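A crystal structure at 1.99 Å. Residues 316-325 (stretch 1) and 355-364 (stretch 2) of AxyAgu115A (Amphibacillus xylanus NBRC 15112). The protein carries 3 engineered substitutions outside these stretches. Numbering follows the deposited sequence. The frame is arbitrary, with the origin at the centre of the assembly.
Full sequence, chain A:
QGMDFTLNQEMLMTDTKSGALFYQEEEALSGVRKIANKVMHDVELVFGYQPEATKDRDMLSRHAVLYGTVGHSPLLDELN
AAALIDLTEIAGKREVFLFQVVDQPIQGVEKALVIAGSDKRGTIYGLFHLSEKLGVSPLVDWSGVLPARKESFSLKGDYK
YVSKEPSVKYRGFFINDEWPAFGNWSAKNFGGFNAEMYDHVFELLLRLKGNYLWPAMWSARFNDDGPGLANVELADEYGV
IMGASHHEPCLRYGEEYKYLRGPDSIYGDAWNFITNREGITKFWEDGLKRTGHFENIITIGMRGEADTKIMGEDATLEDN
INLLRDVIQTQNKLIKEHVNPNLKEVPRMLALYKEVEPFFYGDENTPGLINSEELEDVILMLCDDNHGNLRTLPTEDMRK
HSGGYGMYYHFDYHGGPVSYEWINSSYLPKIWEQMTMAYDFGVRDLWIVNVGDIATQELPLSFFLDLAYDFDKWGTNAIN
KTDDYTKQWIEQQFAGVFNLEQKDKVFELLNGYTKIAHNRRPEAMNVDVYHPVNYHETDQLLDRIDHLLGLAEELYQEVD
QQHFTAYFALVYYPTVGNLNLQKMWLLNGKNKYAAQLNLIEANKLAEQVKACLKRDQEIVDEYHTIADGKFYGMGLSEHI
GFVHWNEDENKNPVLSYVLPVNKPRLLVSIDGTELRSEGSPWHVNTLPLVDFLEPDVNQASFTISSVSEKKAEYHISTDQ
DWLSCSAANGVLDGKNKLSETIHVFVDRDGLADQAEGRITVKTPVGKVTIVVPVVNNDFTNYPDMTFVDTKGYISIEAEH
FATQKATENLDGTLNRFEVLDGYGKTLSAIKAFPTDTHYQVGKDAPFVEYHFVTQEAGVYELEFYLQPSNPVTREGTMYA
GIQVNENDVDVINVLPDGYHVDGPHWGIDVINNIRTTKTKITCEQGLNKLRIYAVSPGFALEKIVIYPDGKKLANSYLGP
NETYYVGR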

ATOM      1  N   THR A 316     -40.693   7.966  10.947  1.00106.83           N
ATOM      2  CA  THR A 316     -40.566   9.404  11.074  1.00 97.50           C
ATOM      3  C   THR A 316     -40.071   9.754  12.477  1.00 93.38           C
ATOM      4  O   THR A 316     -39.846   8.889  13.331  1.00 85.14           O
ATOM      5  CB  THR A 316     -41.908  10.077  10.781  1.00 95.43           C
ATOM      6  OG1 THR A 316     -42.811   9.827  11.863  1.00 94.28           O
ATOM      7  CG2 THR A 316     -42.521   9.511   9.499  1.00 94.75           C
ATOM      8  N   LEU A 317     -39.895  11.047  12.719  1.00 71.77           N
ATOM      9  CA  LEU A 317     -39.583  11.497  14.065  1.00 74.76           C
ATOM     10  C   LEU A 317     -40.845  11.647  14.914  1.00 77.10           C
ATOM     11  O   LEU A 317     -40.805  11.380  16.120  1.00 79.57           O
ATOM     12  CB  LEU A 317     -38.800  12.813  14.009  1.00 73.45           C
ATOM     13  CG  LEU A 317     -38.243  13.374  15.320  1.00 71.47           C
ATOM     14  CD1 LEU A 317     -37.241  12.406  15.925  1.00 69.07           C
ATOM     15  CD2 LEU A 317     -37.617  14.763  15.117  1.00 72.32           C
ATOM     16  N   GLU A 318     -41.969  12.066  14.319  1.00 75.95           N
ATOM     17  CA  GLU A 318     -43.197  12.162  15.102  1.00 78.86           C
ATOM     18  C   GLU A 318     -43.734  10.783  15.468  1.00 84.08           C
ATOM     19  O   GLU A 318     -44.333  10.622  16.537  1.00 85.20           O
ATOM     20  CB  GLU A 318     -44.256  12.968  14.355  1.00 80.49           C
ATOM     21  CG  GLU A 318     -44.631  12.378  13.026  1.00 89.08           C
ATOM     22  CD  GLU A 318     -46.080  12.640  12.658  1.00 96.45           C
ATOM     23  OE1 GLU A 318     -46.799  13.239  13.486  1.00 97.21           O
ATOM     24  OE2 GLU A 318     -46.502  12.228  11.552  1.00 98.40           O
ATOM     25  N   ASP A 319     -43.515   9.773  14.619  1.00 82.79           N
ATOM     26  CA  ASP A 319     -43.975   8.426  14.953  1.00 83.98           C
ATOM     27  C   ASP A 319     -43.188   7.858  16.127  1.00 67.90           C
ATOM     28  O   ASP A 319     -43.772   7.365  17.096  1.00 64.41           O
ATOM     29  CB  ASP A 319     -43.878   7.509  13.729  1.00 98.13           C
ATOM     30  CG  ASP A 319     -44.917   7.849  12.652  1.00110.31           C
ATOM     31  OD1 ASP A 319     -45.306   9.033  12.537  1.00114.90           O
ATOM     32  OD2 ASP A 319     -45.347   6.931  11.917  1.00113.57           O
ATOM     33  N   ASN A 320     -41.878   8.059  16.109  1.00 61.85           N
ATOM     34  CA  ASN A 320     -41.042   7.594  17.199  1.00 67.01           C
ATOM     35  C   ASN A 320     -41.476   8.282  18.491  1.00 66.93           C
ATOM     36  O   ASN A 320     -41.496   7.662  19.554  1.00 71.89           O
ATOM     37  CB  ASN A 320     -39.569   7.881  16.910  1.00 66.90           C
ATOM     38  CG  ASN A 320     -38.886   6.746  16.174  1.00 65.82           C
ATOM     39  OD1 ASN A 320     -38.640   5.682  16.741  1.00 61.79           O
ATOM     40  ND2 ASN A 320     -38.576   6.966  14.902  1.00 65.83           N
ATOM     41  N   ILE A 321     -41.822   9.565  18.396  1.00 61.96           N
ATOM     42  CA  ILE A 321     -42.248  10.322  19.567  1.00 65.60           C
ATOM     43  C   ILE A 321     -43.680   9.962  19.966  1.00 64.43           C
ATOM     44  O   ILE A 321     -43.990   9.855  21.154  1.00 65.46           O
ATOM     45  CB  ILE A 321     -42.071  11.829  19.299  1.00 67.59           C
ATOM     46  CG1 ILE A 321     -40.580  12.168  19.221  1.00 68.33           C
ATOM     47  CG2 ILE A 321     -42.773  12.680  20.372  1.00 66.14           C
ATOM     48  CD1 ILE A 321     -40.313  13.501  18.590  1.00 71.39           C
ATOM     49  N   ASN A 322     -44.564   9.745  18.990  1.00 61.57           N
ATOM     50  CA  ASN A 322     -45.930   9.314  19.299  1.00 70.82           C
ATOM     51  C   ASN A 322     -45.949   7.971  20.029  1.00 72.37           C
ATOM     52  O   ASN A 322     -46.826   7.721  20.875  1.00 71.02           O
ATOM     53  CB  ASN A 322     -46.765   9.218  18.010  1.00 68.27           C
ATOM     54  CG  ASN A 322     -47.140  10.586  17.442  1.00 71.16           C
ATOM     55  OD1 ASN A 322     -47.154  11.589  18.160  1.00 71.71           O
ATOM     56  ND2 ASN A 322     -47.443  10.630  16.143  1.00 71.06           N
ATOM     57  N   LEU A 323     -45.006   7.090  19.701  1.00 69.30           N
ATOM     58  CA  LEU A 323     -44.947   5.787  20.350  1.00 72.01           C
ATOM     59  C   LEU A 323     -44.477   5.910  21.802  1.00 67.60           C
ATOM     60  O   LEU A 323     -45.155   5.436  22.722  1.00 65.79           O
ATOM     61  CB  LEU A 323     -44.037   4.858  19.541  1.00 74.40           C
ATOM     62  CG  LEU A 323     -43.846   3.431  20.055  1.00 75.00           C
ATOM     63  CD1 LEU A 323     -45.018   2.529  19.622  1.00 73.17           C
ATOM     64  CD2 LEU A 323     -42.470   2.892  19.610  1.00 71.68           C
ATOM     65  N   LEU A 324     -43.322   6.561  22.026  1.00 64.66           N
ATOM     66  CA  LEU A 324     -42.788   6.699  23.383  1.00 61.78           C
ATOM     67  C   LEU A 324     -43.783   7.359  24.323  1.00 60.74           C
ATOM     68  O   LEU A 324     -43.886   6.979  25.492  1.00 67.24           O
ATOM     69  CB  LEU A 324     -41.487   7.498  23.366  1.00 65.01           C
ATOM     70  CG  LEU A 324     -40.267   6.632  23.049  1.00 71.56           C
ATOM     71  CD1 LEU A 324     -38.966   7.403  23.285  1.00 72.71           C
ATOM     72  CD2 LEU A 324     -40.292   5.312  23.832  1.00 71.69           C
ATOM     73  N   ARG A 325     -44.513   8.359  23.847  1.00 61.96           N
ATOM     74  CA  ARG A 325     -45.522   8.976  24.697  1.00 63.17           C
ATOM     75  C   ARG A 325     -46.566   7.959  25.133  1.00 67.45           C
ATOM     76  O   ARG A 325     -47.082   8.031  26.258  1.00 64.40           O
ATOM     77  CB  ARG A 325     -46.176  10.144  23.965  1.00 71.66           C
ATOM     78  CG  ARG A 325     -46.665  11.256  24.892  1.00 81.79           C
ATOM     79  CD  ARG A 325     -47.264  12.417  24.109  1.00 89.27           C
ATOM     80  NE  ARG A 325     -46.286  13.082  23.244  1.00 90.81           N
ATOM     81  CZ  ARG A 325     -45.511  14.099  23.619  1.00 89.84           C
ATOM     82  NH1 ARG A 325     -45.582  14.578  24.858  1.00 89.70           N
ATOM     83  NH2 ARG A 325     -44.666  14.642  22.751  1.00 86.93           N
ATOM     84  N   GLU A 355     -30.342   7.275  19.642  1.00 54.62           N
ATOM     85  CA  GLU A 355     -31.398   7.882  18.848  1.00 56.81           C
ATOM     86  C   GLU A 355     -32.508   8.489  19.697  1.00 57.22           C
ATOM     87  O   GLU A 355     -33.322   9.251  19.163  1.00 58.45           O
ATOM     88  CB  GLU A 355     -31.984   6.836  17.875  1.00 57.51           C
ATOM     89  CG  GLU A 355     -33.010   5.880  18.506  1.00 58.87           C
ATOM     90  CD  GLU A 355     -32.362   4.642  19.156  1.00 64.09           C
ATOM     91  OE1 GLU A 355     -31.125   4.437  18.999  1.00 58.93           O
ATOM     92  OE2 GLU A 355     -33.094   3.876  19.832  1.00 65.49           O
ATOM     93  N   VAL A 356     -32.571   8.173  20.995  1.00 57.54           N
ATOM     94  CA  VAL A 356     -33.680   8.657  21.822  1.00 62.55           C
ATOM     95  C   VAL A 356     -33.522  10.149  22.150  1.00 57.98           C
ATOM     96  O   VAL A 356     -34.528  10.867  22.288  1.00 54.31           O
ATOM     97  CB  VAL A 356     -33.821   7.812  23.111  1.00 66.21           C
ATOM     98  CG1 VAL A 356     -35.090   8.234  23.882  1.00 62.51           C
ATOM     99  CG2 VAL A 356     -33.848   6.306  22.796  1.00 69.94           C
ATOM    100  N   GLU A 357     -32.277  10.635  22.305  1.00 52.90           N
ATOM    101  CA  GLU A 357     -32.038  12.063  22.550  1.00 50.60           C
ATOM    102  C   GLU A 357     -32.728  12.963  21.523  1.00 53.47           C
ATOM    103  O   GLU A 357     -33.400  13.923  21.938  1.00 55.24           O
ATOM    104  CB  GLU A 357     -30.522  12.346  22.622  1.00 55.60           C
ATOM    105  CG  GLU A 357     -30.141  13.717  23.234  1.00 60.42           C
ATOM    106  CD  GLU A 357     -28.620  14.011  23.227  1.00 67.55           C
ATOM    107  OE1 GLU A 357     -28.031  14.093  22.121  1.00 66.87           O
ATOM    108  OE2 GLU A 357     -28.020  14.180  24.328  1.00 64.82           O
ATOM    109  N   PRO A 358     -32.643  12.715  20.203  1.00 57.06           N
ATOM    110  CA  PRO A 358     -33.538  13.444  19.278  1.00 58.71           C
ATOM    111  C   PRO A 358     -35.027  13.264  19.584  1.00 58.70           C
ATOM    112  O   PRO A 358     -35.825  14.155  19.276  1.00 54.16           O
ATOM    113  CB  PRO A 358     -33.166  12.865  17.904  1.00 58.49           C
ATOM    114  CG  PRO A 358     -31.730  12.450  18.051  1.00 58.52           C
ATOM    115  CD  PRO A 358     -31.619  11.936  19.465  1.00 59.50           C
ATOM    116  N   PHE A 359     -35.430  12.136  20.171  1.00 63.03           N
ATOM    117  CA  PHE A 359     -36.847  11.941  20.472  1.00 63.83           C
ATOM    118  C   PHE A 359     -37.281  12.844  21.615  1.00 64.48           C
ATOM    119  O   PHE A 359     -38.437  13.287  21.658  1.00 62.90           O
ATOM    120  CB  PHE A 359     -37.131  10.475  20.819  1.00 63.72           C
ATOM    121  CG  PHE A 359     -36.813   9.493  19.703  1.00 67.78           C
ATOM    122  CD1 PHE A 359     -36.652   9.918  18.390  1.00 66.91           C
ATOM    123  CD2 PHE A 359     -36.701   8.135  19.976  1.00 68.61           C
ATOM    124  CE1 PHE A 359     -36.373   9.009  17.373  1.00 67.72           C
ATOM    125  CE2 PHE A 359     -36.425   7.223  18.963  1.00 67.95           C
ATOM    126  CZ  PHE A 359     -36.256   7.662  17.662  1.00 67.52           C
ATOM    127  N   PHE A 360     -36.352  13.155  22.522  1.00 65.11           N
ATOM    128  CA  PHE A 360     -36.692  13.925  23.716  1.00 63.83           C
ATOM    129  C   PHE A 360     -36.986  15.382  23.362  1.00 62.45           C
ATOM    130  O   PHE A 360     -38.039  15.927  23.730  1.00 57.52           O
ATOM    131  CB  PHE A 360     -35.547  13.807  24.737  1.00 63.44           C
ATOM    132  CG  PHE A 360     -35.745  14.636  25.991  1.00 62.68           C
ATOM    133  CD1 PHE A 360     -36.802  14.381  26.856  1.00 59.24           C
ATOM    134  CD2 PHE A 360     -34.865  15.669  26.299  1.00 60.76           C
ATOM    135  CE1 PHE A 360     -36.975  15.140  28.011  1.00 58.19           C
ATOM    136  CE2 PHE A 360     -35.031  16.433  27.442  1.00 55.25           C
ATOM    137  CZ  PHE A 360     -36.082  16.172  28.302  1.00 56.71           C
ATOM    138  N   TYR A 361     -36.085  16.013  22.604  1.00 66.86           N
ATOM    139  CA  TYR A 361     -36.201  17.442  22.319  1.00 73.10           C
ATOM    140  C   TYR A 361     -37.238  17.732  21.226  1.00 86.75           C
ATOM    141  O   TYR A 361     -38.136  18.562  21.422  1.00 94.93           O
ATOM    142  CB  TYR A 361     -34.830  17.987  21.936  1.00 64.46           C
ATOM    143  CG  TYR A 361     -33.796  17.890  23.043  1.00 62.07           C
ATOM    144  CD1 TYR A 361     -33.958  18.584  24.242  1.00 59.15           C
ATOM    145  CD2 TYR A 361     -32.631  17.137  22.874  1.00 63.55           C
ATOM    146  CE1 TYR A 361     -33.010  18.513  25.248  1.00 57.02           C
ATOM    147  CE2 TYR A 361     -31.664  17.065  23.878  1.00 61.26           C
ATOM    148  CZ  TYR A 361     -31.863  17.758  25.062  1.00 60.38           C
ATOM    149  OH  TYR A 361     -30.904  17.672  26.053  1.00 59.34           O
ATOM    150  N   GLY A 362     -37.140  17.044  20.080  1.00 87.43           N
ATOM    151  CA  GLY A 362     -38.027  17.263  18.941  1.00 87.04           C
ATOM    152  C   GLY A 362     -37.436  18.166  17.871  1.00 85.85           C
ATOM    153  O   GLY A 362     -36.225  18.121  17.627  1.00 84.67           O
ATOM    154  N   ASP A 363     -38.277  18.911  17.220  1.00 87.79           N
ATOM    155  CA  ASP A 363     -37.867  19.812  16.184  1.00 89.86           C
ATOM    156  C   ASP A 363     -38.910  20.872  16.007  1.00 94.11           C
ATOM    157  O   ASP A 363     -39.935  20.864  16.663  1.00 86.73           O
ATOM    158  CB  ASP A 363     -37.542  19.099  14.876  1.00 91.74           C
ATOM    159  CG  ASP A 363     -38.772  18.599  14.130  1.00 94.77           C
ATOM    160  OD1 ASP A 363     -38.553  17.831  13.190  1.00 93.95           O
ATOM    161  OD2 ASP A 363     -39.932  18.939  14.452  1.00 96.58           O
ATOM    162  N   GLU A 364     -38.680  21.718  15.024  1.00100.91           N
ATOM    163  CA  GLU A 364     -39.545  22.837  14.763  1.00113.13           C
ATOM    164  C   GLU A 364     -40.981  22.399  14.525  1.00115.07           C
ATOM    165  O   GLU A 364     -41.914  23.039  15.028  1.00114.99           O
ATOM    166  CB  GLU A 364     -39.038  23.524  13.495  1.00121.72           C
ATOM    167  CG  GLU A 364     -37.514  23.574  13.357  1.00128.52           C
ATOM    168  CD  GLU A 364     -36.933  22.504  12.433  1.00133.66           C
ATOM    169  OE1 GLU A 364     -35.689  22.355  12.382  1.00133.42           O
ATOM    170  OE2 GLU A 364     -37.715  21.801  11.762  1.00136.19           O
TER

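Stretch 1 is helical from Leu317 to Arg325, and the helix runs on beyond the stretch. Stretch 2 holds a short helix that ends at Tyr361. The two helices cross almost at right angles, with 82° between their N-to-C directions. Their axes come within 9.4 Å. The backbones are nearest at Ile321 and Phe359, whose CA atoms lie 5.7 Å apart. The contact buries about 390 Å² of surface, both sides summed.

Backbone hydrogen bonds stay within each stretch. In the first helix, Ile321 N bonds to Leu317 O at 3.1 Å, and Leu324 N to Asn320 O at 3.3 Å. In the second, Phe360 N bonds to Val356 O at 2.9 Å, and Gly362 N to Pro358 O at 3.3 Å. Gly362 leaves the helix with positive phi. At its backbone angles a CB would be jammed against the carbonyl O of Tyr361, so glycine suits this turn.

Thr316 occupies the N-cap position of the first helix. Its OG1 donates a hydrogen bond to Asp319 OD1 at 2.7 Å. Asn320 ND2 reaches back to Thr316 O at 2.8 Å, which ties the start of the helix to its first full turn.

No hydrogen bond joins the two stretches. The contact rests on packing, and Phe359 is its centre. Its side chain fits as a knob among Leu317, Asn320, Ile321 and Leu324. Asn320 lies over one face of the ring, with CB 3.6 Å from the ring centroid in a CH-pi contact. The amide lies against the ring as well, with Asn320 CG 3.2 Å from Phe359 CZ, and its ND2 still makes the hydrogen bond to Thr316 O. Leu317 approaches the ring edge, where CD1 is 3.6 Å from Phe359 CD1.

Leu324 points toward stretch 2. Its CD1 lies 4.1 Å from Phe359 CD2 and 4.0 Å from Val356 CG1, so one methyl group touches both side chains. Ile321 packs close to the backbone of the second helix. Its CG1 is 3.4 Å from Phe359 O and 4.2 Å from Phe359 CB. Its CD1 comes to 4.4 Å from Gly362 CA, where the neighbour is bare backbone.

At the far end of stretch 2, Asp363 points toward the first helix. Its OD1 is 3.7 Å from Leu317 CD2. This is a van der Waals contact between a carboxylate oxygen and a methyl group. Phe360 and Tyr361 point away from stretch 1 and take no part in the contact.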